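Long-range contacts in aldehyde dehydrogenase (PDB 4O6R), which probably oxidises aldehydes to carboxylic acids with NAD(P)+ as the hydride acceptor, as other members of the aldehyde dehydrogenase family do: residues Ile263-Ala268 against Leu422-Leu427; Ala278-His283 against Asn445-Val450; Ile376-His381 against Val398-Ser403; Ile410-Glu415 against Arg436-Met441; Thr414-Gly419 against Gly460-Gly465. All coordinates share one frame; numbering follows the deposited sequence. Where two conformers were deposited one is given.

Contact 1 of 5, residues Ile263-Ala268 against Leu422-Leu427; sequences IVFDDA and LWTNDL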
# COMPACT_ATOMS: atom_id res chain seq x y z
N ILE A 263 6.86 -15.28 28.67
CA ILE A 263 5.83 -15.70 29.59
C ILE A 263 5.38 -17.12 29.24
O ILE A 263 5.04 -17.41 28.10
CB ILE A 263 4.59 -14.76 29.51
CG1 ILE A 263 4.99 -13.30 29.65
CG2 ILE A 263 3.56 -15.13 30.57
CD1 ILE A 263 3.91 -12.30 29.26
N VAL A 264 5.38 -18.01 30.23
CA VAL A 264 4.97 -19.38 30.02
C VAL A 264 3.70 -19.64 30.83
O VAL A 264 3.70 -19.67 32.07
CB VAL A 264 6.09 -20.36 30.40
CG1 VAL A 264 5.69 -21.80 30.14
CG2 VAL A 264 7.35 -19.99 29.63
N PHE A 265 2.62 -19.87 30.10
CA PHE A 265 1.35 -20.19 30.69
C PHE A 265 1.23 -21.68 31.03
O PHE A 265 2.01 -22.52 30.58
CB PHE A 265 0.21 -19.73 29.79
CG PHE A 265 0.01 -18.26 29.80
CD1 PHE A 265 -0.80 -17.67 30.77
CD2 PHE A 265 0.65 -17.45 28.88
CE1 PHE A 265 -0.96 -16.29 30.80
CE2 PHE A 265 0.49 -16.08 28.90
CZ PHE A 265 -0.31 -15.48 29.86
N ASP A 266 0.23 -22.02 31.84
CA ASP A 266 0.14 -23.40 32.35
C ASP A 266 -0.32 -24.39 31.29
O ASP A 266 -0.21 -25.60 31.50
CB ASP A 266 -0.68 -23.49 33.67
CG ASP A 266 -2.13 -23.22 33.49
OD1 ASP A 266 -2.54 -22.50 32.58
OD2 ASP A 266 -2.91 -23.75 34.29
N ASP A 267 -0.77 -23.90 30.15
CA ASP A 267 -1.15 -24.77 29.06
C ASP A 267 -0.07 -24.81 27.93
O ASP A 267 -0.31 -25.30 26.84
CB ASP A 267 -2.51 -24.33 28.52
CG ASP A 267 -2.42 -23.07 27.70
OD1 ASP A 267 -1.51 -22.26 27.99
OD2 ASP A 267 -3.21 -22.92 26.75
N ALA A 268 1.12 -24.27 28.20
CA ALA A 268 2.19 -24.26 27.22
C ALA A 268 2.70 -25.69 26.96
O ALA A 268 2.60 -26.57 27.83
CB ALA A 268 3.34 -23.40 27.71
N LEU A 422 5.29 -15.13 24.54
CA LEU A 422 4.54 -15.96 25.45
C LEU A 422 4.31 -17.32 24.85
O LEU A 422 4.31 -17.49 23.62
CB LEU A 422 3.22 -15.29 25.84
CG LEU A 422 2.35 -15.03 24.61
CD1 LEU A 422 1.24 -16.03 24.60
CD2 LEU A 422 1.79 -13.64 24.58
N TRP A 423 4.05 -18.27 25.73
CA TRP A 423 3.80 -19.64 25.31
C TRP A 423 2.49 -20.10 25.91
O TRP A 423 2.34 -20.15 27.12
CB TRP A 423 4.96 -20.55 25.78
CG TRP A 423 6.26 -20.08 25.29
CD1 TRP A 423 6.96 -18.98 25.70
CD2 TRP A 423 7.03 -20.69 24.26
NE1 TRP A 423 8.11 -18.86 24.98
CE2 TRP A 423 8.19 -19.91 24.09
CE3 TRP A 423 6.85 -21.83 23.46
CZ2 TRP A 423 9.17 -20.22 23.15
CZ3 TRP A 423 7.83 -22.14 22.51
CH2 TRP A 423 8.97 -21.33 22.36
N THR A 424 1.55 -20.45 25.05
CA THR A 424 0.25 -20.92 25.47
C THR A 424 -0.35 -21.60 24.27
O THR A 424 0.12 -21.37 23.15
CB THR A 424 -0.65 -19.74 25.90
OG1 THR A 424 -1.88 -20.22 26.44
CG2 THR A 424 -0.93 -18.77 24.72
N ASN A 425 -1.39 -22.39 24.48
CA ASN A 425 -2.15 -22.93 23.38
C ASN A 425 -3.58 -22.45 23.30
O ASN A 425 -4.37 -22.97 22.50
CB ASN A 425 -2.03 -24.43 23.40
CG ASN A 425 -0.63 -24.84 23.01
OD1 ASN A 425 -0.21 -24.67 21.86
ND2 ASN A 425 0.16 -25.20 24.00
N ASP A 426 -3.91 -21.46 24.12
CA ASP A 426 -5.24 -20.87 24.09
C ASP A 426 -5.24 -19.75 23.06
O ASP A 426 -4.49 -18.79 23.18
CB ASP A 426 -5.62 -20.26 25.43
CG ASP A 426 -7.05 -19.79 25.45
OD1 ASP A 426 -7.99 -20.66 25.39
OD2 ASP A 426 -7.25 -18.56 25.42
N LEU A 427 -6.10 -19.93 22.07
CA LEU A 427 -6.30 -19.00 20.98
C LEU A 427 -6.54 -17.56 21.43
O LEU A 427 -5.79 -16.68 21.03
CB LEU A 427 -7.49 -19.47 20.15
CG LEU A 427 -7.94 -18.58 18.98
CD1 LEU A 427 -6.84 -18.36 17.95
CD2 LEU A 427 -9.13 -19.16 18.31
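Two parallel strands, 261-264 and 421-423, of the seven-stranded sheet of what is, as in the aldehyde dehydrogenase family, the catalytic domain lie side by side here and then part into loops. The strand ends form the tight half. Trp-423 N donates to Ile-263 O at 2.7 Å, nearly along the C=O axis, and Phe-265 N returns the bond to Trp-423 O at 3.0 Å. On one face Ile-263 and Leu-422 meet CB to CB, and Met-433 of helix 427-436 covers both. On the other, Ala-268 CB rests on Trp-423 CB at 3.8 Å, while Val-264 CG2 reaches Trp-423 CD1; the indole NE1 is held by Asn-262. The Phe-265 ring, with CG anti to the carbonyl carbon, turns its edge to Trp-423 O and Leu-422 CB. Beyond it the contact becomes polar and more open, with Asp-266 at the tip of a type I turn exposed. Asp-267, folded back with CG between N and the carbonyl carbon (chi1 75°), receives Thr-424 OG1 on the syn lone pair of OD1 at 2.6 Å. Its OD2 takes Asn-425 N at 3.0 Å from above the carboxylate plane, and Asn-425 ND2 donates to Asp-267 O at 2.9 Å. One carboxylate thus accepts bonds on both oxygens from successive residues, which fixes the loop after strand 421-423; these donors, with Arg-429 as a long, weak ion pair, would be expected to keep Asp-267 ionised.

Contact 2 of 5, residues Ala278-His283 against Asn445-Val450; sequences AWAIFH and NCYKRV. With NO3 (nitrate ion), chain N; NO3 (nitrate ion), chain F.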
# COMPACT_ATOMS: atom_id res chain seq x y z
N ALA A 278 15.69 -21.27 26.61
CA ALA A 278 17.15 -21.40 26.56
C ALA A 278 17.73 -20.65 25.35
O ALA A 278 18.69 -19.88 25.50
CB ALA A 278 17.56 -22.85 26.58
N TRP A 279 17.14 -20.86 24.18
CA TRP A 279 17.47 -20.07 23.01
C TRP A 279 17.35 -18.57 23.29
O TRP A 279 18.23 -17.79 22.93
CB TRP A 279 16.56 -20.49 21.84
CG TRP A 279 16.34 -19.48 20.78
CD1 TRP A 279 15.20 -18.73 20.59
CD2 TRP A 279 17.24 -19.12 19.74
NE1 TRP A 279 15.36 -17.93 19.50
CE2 TRP A 279 16.61 -18.13 18.97
CE3 TRP A 279 18.54 -19.53 19.39
CZ2 TRP A 279 17.22 -17.53 17.86
CZ3 TRP A 279 19.15 -18.94 18.29
CH2 TRP A 279 18.50 -17.95 17.54
N ALA A 280 16.24 -18.17 23.91
CA ALA A 280 15.92 -16.77 24.01
C ALA A 280 16.92 -15.99 24.84
O ALA A 280 17.13 -14.79 24.57
CB ALA A 280 14.51 -16.59 24.59
N ILE A 281 17.51 -16.62 25.85
CA ILE A 281 18.46 -15.91 26.72
C ILE A 281 19.90 -16.35 26.53
O ILE A 281 20.79 -15.52 26.69
CB ILE A 281 18.06 -15.96 28.19
CG1 ILE A 281 18.91 -15.02 29.08
CG2 ILE A 281 18.15 -17.38 28.73
CD1 ILE A 281 18.91 -13.55 28.66
N PHE A 282 20.16 -17.61 26.18
CA PHE A 282 21.56 -18.07 26.10
C PHE A 282 22.21 -17.94 24.75
O PHE A 282 23.44 -17.83 24.68
CB PHE A 282 21.71 -19.47 26.71
CG PHE A 282 21.24 -19.53 28.14
CD1 PHE A 282 21.66 -18.57 29.07
CD2 PHE A 282 20.35 -20.49 28.57
CE1 PHE A 282 21.21 -18.58 30.37
CE2 PHE A 282 19.90 -20.50 29.87
CZ PHE A 282 20.32 -19.55 30.77
N HIS A 283 21.41 -17.90 23.67
CA HIS A 283 22.00 -17.63 22.37
C HIS A 283 22.68 -16.28 22.41
O HIS A 283 22.17 -15.34 23.02
CB HIS A 283 20.99 -17.66 21.23
CG HIS A 283 21.52 -17.10 19.95
ND1 HIS A 283 21.13 -15.89 19.46
CD2 HIS A 283 22.47 -17.56 19.10
CE1 HIS A 283 21.76 -15.63 18.32
NE2 HIS A 283 22.60 -16.62 18.10
N ASN A 445 4.69 -18.76 21.07
CA ASN A 445 5.22 -20.12 20.89
C ASN A 445 6.53 -20.19 20.10
O ASN A 445 6.83 -21.19 19.41
CB ASN A 445 4.12 -21.05 20.35
CG ASN A 445 3.04 -21.34 21.39
OD1 ASN A 445 3.26 -21.19 22.60
ND2 ASN A 445 1.86 -21.73 20.93
N CYS A 446 7.31 -19.12 20.22
CA CYS A 446 8.62 -18.98 19.58
C CYS A 446 9.25 -17.77 20.25
O CYS A 446 8.64 -17.15 21.12
CB CYS A 446 8.49 -18.80 18.06
SG CYS A 446 7.51 -17.36 17.50
N TYR A 447 10.49 -17.47 19.91
CA TYR A 447 11.14 -16.27 20.43
C TYR A 447 12.26 -15.84 19.50
O TYR A 447 12.90 -16.67 18.86
CB TYR A 447 11.68 -16.47 21.85
CG TYR A 447 11.50 -15.26 22.75
CD1 TYR A 447 10.33 -15.07 23.47
CD2 TYR A 447 12.51 -14.33 22.90
CE1 TYR A 447 10.16 -13.96 24.31
CE2 TYR A 447 12.37 -13.23 23.74
CZ TYR A 447 11.19 -13.04 24.43
OH TYR A 447 11.09 -11.96 25.27
N LYS A 448 12.50 -14.54 19.45
CA LYS A 448 13.54 -13.95 18.62
C LYS A 448 13.43 -14.35 17.14
O LYS A 448 14.44 -14.63 16.50
CB LYS A 448 14.94 -14.28 19.14
CG LYS A 448 15.18 -13.96 20.58
CD LYS A 448 16.64 -13.65 20.93
CE LYS A 448 17.60 -14.76 20.56
NZ LYS A 448 18.99 -14.19 20.58
N ARG A 449 12.22 -14.44 16.60
CA ARG A 449 12.11 -14.61 15.18
C ARG A 449 12.30 -13.25 14.52
O ARG A 449 11.59 -12.30 14.84
CB ARG A 449 10.77 -15.21 14.75
CG ARG A 449 10.38 -16.50 15.48
CD ARG A 449 11.41 -17.58 15.26
NE ARG A 449 11.56 -17.93 13.86
CZ ARG A 449 12.24 -18.98 13.41
NH1 ARG A 449 12.87 -19.79 14.26
NH2 ARG A 449 12.31 -19.23 12.10
N VAL A 450 13.28 -13.21 13.63
CA VAL A 450 13.59 -11.99 12.86
C VAL A 450 13.62 -12.34 11.37
O VAL A 450 14.11 -13.41 10.95
CB VAL A 450 14.89 -11.31 13.34
CG1 VAL A 450 14.75 -10.82 14.77
CG2 VAL A 450 16.08 -12.23 13.23
N NO3 N . 11.01 -16.45 10.64
O1 NO3 N . 10.24 -17.22 11.18
O2 NO3 N . 10.79 -16.09 9.31
O3 NO3 N . 12.08 -15.95 11.39
N NO3 F . 18.87 -12.22 17.74
O1 NO3 F . 18.67 -11.42 16.82
O2 NO3 F . 19.13 -13.55 17.50
O3 NO3 F . 18.85 -11.79 19.06
O HOH W 1 19.73 -14.00 23.47
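The backbones stay apart, the C-terminal turn of helix 270-282 coming no nearer to the irregular loop 445-450 than 6.0 Å between Ala-280 CA and Tyr-447 CA, so side chains bridge the gap. They fasten this helix end to the loop after strand 441-444, where the fourth subunit adjoins. Trp-279, its CG anti to the backbone N (chi1 155°), aims the indole N-H at Tyr-447 O; NE1 lies 2.8 Å from Tyr-447 O, above the carbonyl plane, while the oxygen lies in the plane of the indole. Ala-280 CB presses on Tyr-447 CD2 at 3.5 Å. Lys-448 passes over one indole face: CE makes a CH-pi contact with the five-membered ring, and NZ sits 4.9 Å from the centroid of the six-membered ring, a cation-pi contact. The bend at chi3 (-57°) brings NZ to the edge of the His-283 ring, where it donates in plane to ND1 at 3.0 Å. A water accepting from NZ donates to Ala-280 O and His-283 O, and a nitrate, probably from the crystallisation liquor, accepts from NZ through O3 at 2.8 Å. His-493 of the fourth subunit also meets the indole edge-to-face. ND1 of His-283 would be expected to be unprotonated, and the nitrate probably offsets the charge of a largely buried ammonium.

Contact 3 of 5, residues Ile376-His381 against Val398-Ser403; sequences IVEAKH and VLRFGS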
# COMPACT_ATOMS: atom_id res chain seq x y z
N ILE A 376 20.81 -18.34 36.10
CA ILE A 376 19.37 -18.29 36.33
C ILE A 376 19.12 -17.86 37.77
O ILE A 376 19.58 -18.52 38.70
CB ILE A 376 18.74 -19.69 36.09
CG1 ILE A 376 18.95 -20.13 34.65
CG2 ILE A 376 17.24 -19.69 36.40
CD1 ILE A 376 18.57 -21.59 34.44
N VAL A 377 18.37 -16.76 37.94
CA VAL A 377 18.11 -16.21 39.26
C VAL A 377 16.62 -16.06 39.44
O VAL A 377 15.97 -15.40 38.63
CB VAL A 377 18.72 -14.80 39.43
CG1 VAL A 377 18.31 -14.21 40.76
CG2 VAL A 377 20.22 -14.85 39.32
N GLU A 378 16.08 -16.64 40.50
CA GLU A 378 14.70 -16.41 40.84
C GLU A 378 14.62 -15.17 41.72
O GLU A 378 15.20 -15.15 42.81
CB GLU A 378 14.08 -17.63 41.49
CG GLU A 378 12.58 -17.45 41.68
CD GLU A 378 11.76 -18.74 41.51
OE1 GLU A 378 12.29 -19.88 41.49
OE2 GLU A 378 10.55 -18.58 41.43
N ALA A 379 13.90 -14.14 41.26
CA ALA A 379 13.86 -12.85 41.98
C ALA A 379 12.79 -12.82 43.04
O ALA A 379 11.74 -13.44 42.89
CB ALA A 379 13.64 -11.69 41.03
N LYS A 380 13.05 -12.08 44.11
CA LYS A 380 12.08 -11.93 45.19
C LYS A 380 10.90 -11.08 44.73
O LYS A 380 9.78 -11.40 45.08
CB LYS A 380 12.77 -11.35 46.43
CG LYS A 380 11.97 -11.32 47.71
CD LYS A 380 12.78 -10.65 48.81
CE LYS A 380 11.95 -10.43 50.07
NZ LYS A 380 12.62 -9.47 50.99
N HIS A 381 11.14 -10.06 43.90
CA HIS A 381 10.09 -9.16 43.36
C HIS A 381 10.38 -8.70 41.92
O HIS A 381 11.57 -8.56 41.52
CB HIS A 381 9.96 -7.87 44.22
CG HIS A 381 9.83 -8.10 45.71
ND1 HIS A 381 8.70 -8.61 46.30
CD2 HIS A 381 10.68 -7.80 46.73
CE1 HIS A 381 8.87 -8.66 47.61
NE2 HIS A 381 10.06 -8.17 47.90
N VAL A 398 13.79 -14.95 36.89
CA VAL A 398 12.54 -15.68 36.93
C VAL A 398 11.58 -15.03 37.89
O VAL A 398 11.96 -14.71 39.05
CB VAL A 398 12.73 -17.12 37.36
CG1 VAL A 398 11.44 -17.92 37.19
CG2 VAL A 398 13.85 -17.77 36.58
N LEU A 399 10.35 -14.89 37.42
CA LEU A 399 9.23 -14.37 38.19
C LEU A 399 8.04 -15.32 37.97
O LEU A 399 7.96 -15.98 36.93
CB LEU A 399 8.87 -12.97 37.68
CG LEU A 399 9.95 -11.88 37.81
CD1 LEU A 399 9.68 -10.71 36.90
CD2 LEU A 399 10.06 -11.45 39.25
N ARG A 400 7.14 -15.40 38.95
CA ARG A 400 5.98 -16.26 38.85
C ARG A 400 4.69 -15.44 38.88
O ARG A 400 4.68 -14.33 39.40
CB ARG A 400 5.96 -17.26 40.03
CG ARG A 400 7.17 -18.17 40.02
CD ARG A 400 7.11 -19.15 41.16
NE ARG A 400 8.35 -19.90 41.30
CZ ARG A 400 8.40 -21.16 41.68
NH1 ARG A 400 7.28 -21.84 41.93
NH2 ARG A 400 9.58 -21.76 41.75
N PHE A 401 3.62 -16.01 38.34
CA PHE A 401 2.30 -15.38 38.31
C PHE A 401 1.19 -16.39 38.39
O PHE A 401 1.41 -17.58 38.19
CB PHE A 401 2.13 -14.54 37.03
CG PHE A 401 1.99 -15.36 35.77
CD1 PHE A 401 3.12 -15.85 35.12
CD2 PHE A 401 0.74 -15.68 35.24
CE1 PHE A 401 3.00 -16.60 33.95
CE2 PHE A 401 0.62 -16.42 34.08
CZ PHE A 401 1.76 -16.88 33.43
N GLY A 402 -0.01 -15.88 38.67
CA GLY A 402 -1.18 -16.72 38.87
C GLY A 402 -2.43 -16.43 38.05
O GLY A 402 -3.32 -17.27 38.04
N SER A 403 -2.55 -15.23 37.45
CA SER A 403 -3.64 -14.85 36.55
C SER A 403 -3.03 -14.20 35.30
O SER A 403 -1.92 -13.72 35.34
CB SER A 403 -4.53 -13.85 37.26
OG SER A 403 -3.80 -12.66 37.47
O HOH W 2 10.27 -15.30 41.56
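Backbone hydrogen bonds join the ends of parallel strands 375-378 and 395-401 around the pair Glu-378 and Val-398. Val-398 N donates to Val-377 O at 2.8 Å and Ala-379 N to Val-398 O at 3.0 Å, both in the carbonyl plane and nearly straight. The short strand axes diverge by 42°, and a water lies 2.7 Å from Ala-379 O and 3.1 Å from Val-398 O, within donating distance of both. The ionic part is a salt bridge on the side where Glu-378 and Val-398 point. Glu-378 leaves with CG anti to the backbone N and bends at chi2 (146°), while Arg-400 runs extended from CG to NE and crosses it at about a right angle. Carboxylate and guanidinium are nearly coplanar, 22° apart: NE donates to the syn lone pair of OE2 at 2.6 Å, and NH2 makes only weak bonds to OE1 and OE2. Glu-299 binds NH1 and Asp-303 shares NH2, so three carboxylates surround one guanidinium. Apolar contacts are modest: Ile-376 CG2 touches Val-398 CG2 at 3.9 Å, and Leu-399 CD2 reaches Ala-379 CB at 4.0 Å and the backbone of His-381. The two strands belong to a beta-alpha-beta unit with the short helix 385-388; helix 302-315 packs against Ile-376 and Glu-378, helix 404-411 against Leu-399, and strand 353-356 continues the sheet beyond 375-378, antiparallel to it.

Contact 4 of 5, residues Ile410-Glu415 against Arg436-Met441; sequences IANATE and RIDAGM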
# COMPACT_ATOMS: atom_id res chain seq x y z
N ILE A 410 3.25 -7.82 35.11
CA ILE A 410 4.69 -8.07 35.18
C ILE A 410 5.36 -7.69 33.85
O ILE A 410 6.35 -6.97 33.84
CB ILE A 410 5.00 -9.53 35.56
CG1 ILE A 410 4.57 -9.80 36.99
CG2 ILE A 410 6.47 -9.87 35.40
CD1 ILE A 410 4.49 -11.27 37.36
N ALA A 411 4.81 -8.17 32.74
CA ALA A 411 5.38 -7.93 31.44
C ALA A 411 5.63 -6.46 31.22
O ALA A 411 6.67 -6.08 30.69
CB ALA A 411 4.49 -8.48 30.31
N ASN A 412 4.65 -5.64 31.62
CA ASN A 412 4.68 -4.21 31.36
C ASN A 412 5.31 -3.39 32.48
O ASN A 412 5.28 -2.16 32.40
CB ASN A 412 3.27 -3.70 31.05
CG ASN A 412 2.77 -4.13 29.67
OD1 ASN A 412 3.55 -4.60 28.81
ND2 ASN A 412 1.50 -3.98 29.44
N ALA A 413 5.91 -4.05 33.49
CA ALA A 413 6.43 -3.35 34.69
C ALA A 413 7.83 -2.72 34.56
O ALA A 413 8.32 -2.12 35.54
CB ALA A 413 6.43 -4.31 35.89
N THR A 414 8.47 -2.80 33.40
CA THR A 414 9.79 -2.20 33.24
C THR A 414 9.75 -0.90 32.45
O THR A 414 8.71 -0.49 31.94
CB THR A 414 10.77 -3.13 32.50
OG1 THR A 414 10.54 -3.04 31.08
CG2 THR A 414 10.65 -4.58 33.02
N GLU A 415 10.92 -0.29 32.30
CA GLU A 415 11.02 0.93 31.51
C GLU A 415 11.21 0.68 30.02
O GLU A 415 11.28 1.61 29.24
CB GLU A 415 12.17 1.82 32.06
CG GLU A 415 11.92 2.30 33.48
CD GLU A 415 10.64 3.12 33.59
OE1 GLU A 415 10.53 4.15 32.88
OE2 GLU A 415 9.74 2.74 34.38
N ARG A 436 -1.77 -6.38 24.22
CA ARG A 436 -1.68 -5.60 25.47
C ARG A 436 -0.28 -5.42 26.03
O ARG A 436 -0.06 -4.53 26.85
CB ARG A 436 -2.60 -6.24 26.51
CG ARG A 436 -4.06 -6.06 26.14
CD ARG A 436 -5.00 -6.70 27.13
NE ARG A 436 -6.35 -6.74 26.59
CZ ARG A 436 -7.43 -7.13 27.28
NH1 ARG A 436 -7.30 -7.53 28.54
NH2 ARG A 436 -8.62 -7.13 26.69
N ILE A 437 0.65 -6.26 25.60
CA ILE A 437 2.03 -6.14 26.04
C ILE A 437 2.66 -4.95 25.34
O ILE A 437 2.51 -4.79 24.12
CB ILE A 437 2.82 -7.44 25.75
CG1 ILE A 437 2.32 -8.59 26.65
CG2 ILE A 437 4.31 -7.23 25.99
CD1 ILE A 437 2.70 -9.94 26.10
N ASP A 438 3.36 -4.12 26.12
CA ASP A 438 4.10 -2.98 25.62
C ASP A 438 5.38 -3.41 24.94
O ASP A 438 6.39 -3.62 25.62
CB ASP A 438 4.58 -2.10 26.79
CG ASP A 438 3.46 -1.48 27.56
OD1 ASP A 438 2.32 -1.37 27.04
OD2 ASP A 438 3.76 -1.05 28.70
N ALA A 439 5.36 -3.55 23.63
CA ALA A 439 6.53 -3.98 22.92
C ALA A 439 6.29 -3.77 21.44
O ALA A 439 5.12 -3.76 20.98
CB ALA A 439 6.81 -5.46 23.18
N GLY A 440 7.37 -3.62 20.69
CA GLY A 440 7.27 -3.53 19.23
C GLY A 440 7.07 -4.88 18.56
O GLY A 440 6.65 -4.94 17.41
N MET A 441 7.39 -5.95 19.29
CA MET A 441 7.37 -7.30 18.76
C MET A 441 6.91 -8.28 19.85
O MET A 441 7.32 -8.16 21.00
CB MET A 441 8.77 -7.67 18.29
CG MET A 441 9.33 -6.73 17.24
SD MET A 441 11.09 -6.97 16.99
CE MET A 441 11.73 -6.13 18.42
O HOH W 3 7.06 -5.45 27.78
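Arg-436, the last residue of helix 427-436, offers its carbonyl oxygen rather than its side chain: Asn-412 ND2 donates to Arg-436 O at 3.1 Å, on a lone pair and in the amide plane. Ile-437 leaves helical geometry and lays CG1 against Ala-411 CB at 4.3 Å, while its CG2 passes Asn-412 OD1 at 3.9 Å. Asp-438 N then donates almost straight (175°) to Asn-412 OD1 at 2.7 Å, from above the amide plane. The one primary amide therefore bonds with both ends to the turn that follows the helix, which fixes its flip: NH2 toward Arg-436, oxygen toward Asp-438. Asn-412 gets there with CG anti to the carbonyl carbon (chi1 -73°), and the Asp-438 carboxylate stacks on the amide, planes 5° apart and OD2 3.4 Å from Asn-412 CG. Asp-438 O is linked to Ala-411 O by a water within donating distance of both. Asn-412 is itself the first residue past helix 404-411, so the C-terminal ends of two helices meet here beside strand 261-264. Ala-411 and Ile-437 both rest on Ile-263 of that strand, Arg-294 binds the carbonyls of Ile-410 and Ala-411 at the helix end, and Met-441 begins strand 441-444, which pairs with a strand of the fourth subunit.

Contact 5 of 5, residues Thr414-Gly419 against Gly460-Gly465; sequences TEYGLG and GKSGYG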
# COMPACT_ATOMS: atom_id res chain seq x y z
N THR A 414 8.47 -2.80 33.40
CA THR A 414 9.79 -2.20 33.24
C THR A 414 9.75 -0.90 32.45
O THR A 414 8.71 -0.49 31.94
CB THR A 414 10.77 -3.13 32.50
OG1 THR A 414 10.54 -3.04 31.08
CG2 THR A 414 10.65 -4.58 33.02
N GLU A 415 10.92 -0.29 32.30
CA GLU A 415 11.02 0.93 31.51
C GLU A 415 11.21 0.68 30.02
O GLU A 415 11.28 1.61 29.24
CB GLU A 415 12.17 1.82 32.06
CG GLU A 415 11.92 2.30 33.48
CD GLU A 415 10.64 3.12 33.59
OE1 GLU A 415 10.53 4.15 32.88
OE2 GLU A 415 9.74 2.74 34.38
N TYR A 416 11.26 -0.59 29.63
CA TYR A 416 11.55 -0.99 28.27
C TYR A 416 10.31 -1.54 27.58
O TYR A 416 9.37 -1.97 28.24
CB TYR A 416 12.61 -2.08 28.30
CG TYR A 416 13.91 -1.63 28.91
CD1 TYR A 416 14.76 -0.82 28.20
CD2 TYR A 416 14.27 -1.98 30.20
CE1 TYR A 416 15.95 -0.40 28.72
CE2 TYR A 416 15.46 -1.55 30.74
CZ TYR A 416 16.29 -0.77 29.98
OH TYR A 416 17.49 -0.32 30.44
N GLY A 417 10.34 -1.52 26.25
CA GLY A 417 9.29 -2.12 25.42
C GLY A 417 9.82 -2.46 24.02
O GLY A 417 9.43 -1.83 23.02
N LEU A 418 10.73 -3.43 23.93
CA LEU A 418 11.33 -3.79 22.67
C LEU A 418 10.64 -5.08 22.18
O LEU A 418 9.67 -4.99 21.41
CB LEU A 418 12.85 -3.93 22.83
CG LEU A 418 13.64 -4.20 21.56
CD1 LEU A 418 13.37 -3.14 20.51
CD2 LEU A 418 15.12 -4.21 21.89
N GLY A 419 11.09 -6.25 22.63
CA GLY A 419 10.45 -7.52 22.30
C GLY A 419 9.77 -8.13 23.51
O GLY A 419 9.90 -7.63 24.61
N GLY A 460 8.18 3.47 23.49
CA GLY A 460 8.61 4.22 24.66
C GLY A 460 10.12 4.46 24.69
O GLY A 460 10.72 4.84 23.69
N LYS A 461 10.72 4.22 25.85
CA LYS A 461 12.16 4.44 26.01
C LYS A 461 13.05 3.42 25.29
O LYS A 461 14.28 3.60 25.27
CB LYS A 461 12.50 4.51 27.49
CG LYS A 461 11.99 5.78 28.14
CD LYS A 461 12.35 5.73 29.62
CE LYS A 461 11.79 6.88 30.41
NZ LYS A 461 11.73 6.43 31.84
N SER A 462 12.44 2.40 24.67
CA SER A 462 13.20 1.49 23.83
C SER A 462 13.49 2.10 22.44
O SER A 462 14.17 1.49 21.65
CB SER A 462 12.53 0.11 23.71
OG SER A 462 12.68 -0.62 24.91
N GLY A 463 12.92 3.27 22.15
CA GLY A 463 13.25 4.03 20.97
C GLY A 463 12.13 4.18 19.98
O GLY A 463 10.93 4.03 20.31
N TYR A 464 12.52 4.51 18.76
CA TYR A 464 11.60 4.71 17.68
C TYR A 464 12.28 4.49 16.35
O TYR A 464 13.51 4.59 16.23
CB TYR A 464 10.96 6.12 17.75
CG TYR A 464 11.84 7.33 18.00
CD1 TYR A 464 12.52 7.95 16.96
CD2 TYR A 464 11.89 7.94 19.25
CE1 TYR A 464 13.29 9.10 17.17
CE2 TYR A 464 12.64 9.08 19.48
CZ TYR A 464 13.34 9.66 18.42
OH TYR A 464 14.09 10.79 18.62
N GLY A 465 11.45 4.23 15.34
CA GLY A 465 11.89 3.83 14.04
C GLY A 465 11.88 2.31 13.99
O GLY A 465 11.80 1.64 15.04
O HOH W 4 9.47 2.87 28.15
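The phenol ring of Tyr-416 presents an edge to Ser-462: OG lies in the ring plane, 3.9 Å from CD1 and 3.7 Å from CB. Tyr-416 itself points away from the loop 460-462, toward Lys-259 and Glu-390, with CG anti to the carbonyl carbon. The other flat group, the Glu-415 carboxylate, is met by Lys-461 NZ at 2.8 Å on the anti lone pair of OE1, the side away from OE2. This salt bridge forms between side chains that lie alongside and point the same way, Lys-461 extended beyond CG and Glu-415 curled at chi2 (-60°); it lies on the more solvent-exposed side. A water also joins the two backbones, accepting from Lys-461 N and donating to Glu-415 O at 2.5 Å. The buried centre is Ser-462 OG, placed beside its own backbone N (chi1 -73°). It accepts from Gly-417 N at 2.8 Å in a nearly straight bond and is hydrogen-bonded also to Gly-257 O, so one hydroxyl ties together three loops. Leu-418 CB packs against this hydroxyl at 3.9 Å. Upstream, Thr-414 OG1 accepts from Tyr-416 N at 2.9 Å, an ST turn that shapes the approach. The segment 414-419 links helix 404-411 to strand 421-423 of the seven-stranded sheet, whereas Gly-463 and Tyr-464 form a short strand antiparallel to 251-255 in the nucleotide-binding sheet, so the contact joins the two sheets of the subunit.

Overall arrangement
Contacts 1 and 3 lie on the same seven-stranded sheet, 16 Å apart between centres, and touch where Phe-401 packs on Phe-265 and Ile-263. Contact 4 touches both: Ile-410 reaches Leu-399, while Ala-411 and Ile-437 reach Ile-263. Contact 2 joins contact 1 through Asn-445, whose ND2 is 2.8 Å from Thr-424 O. Contacts 4 and 5, with centres 8 Å apart, share Thr-414 and Glu-415, and Leu-418 O takes Gly-440 N at 2.8 Å. Contact 5 is nearest the AMP pocket, probably the nucleotide-cofactor site: the side chain of Tyr-416 is about 7 Å from that of AMP-binding Ser-234 and about 11 Å from the bound AMP. Contacts 1 to 4 lie away from the AMP-binding residues.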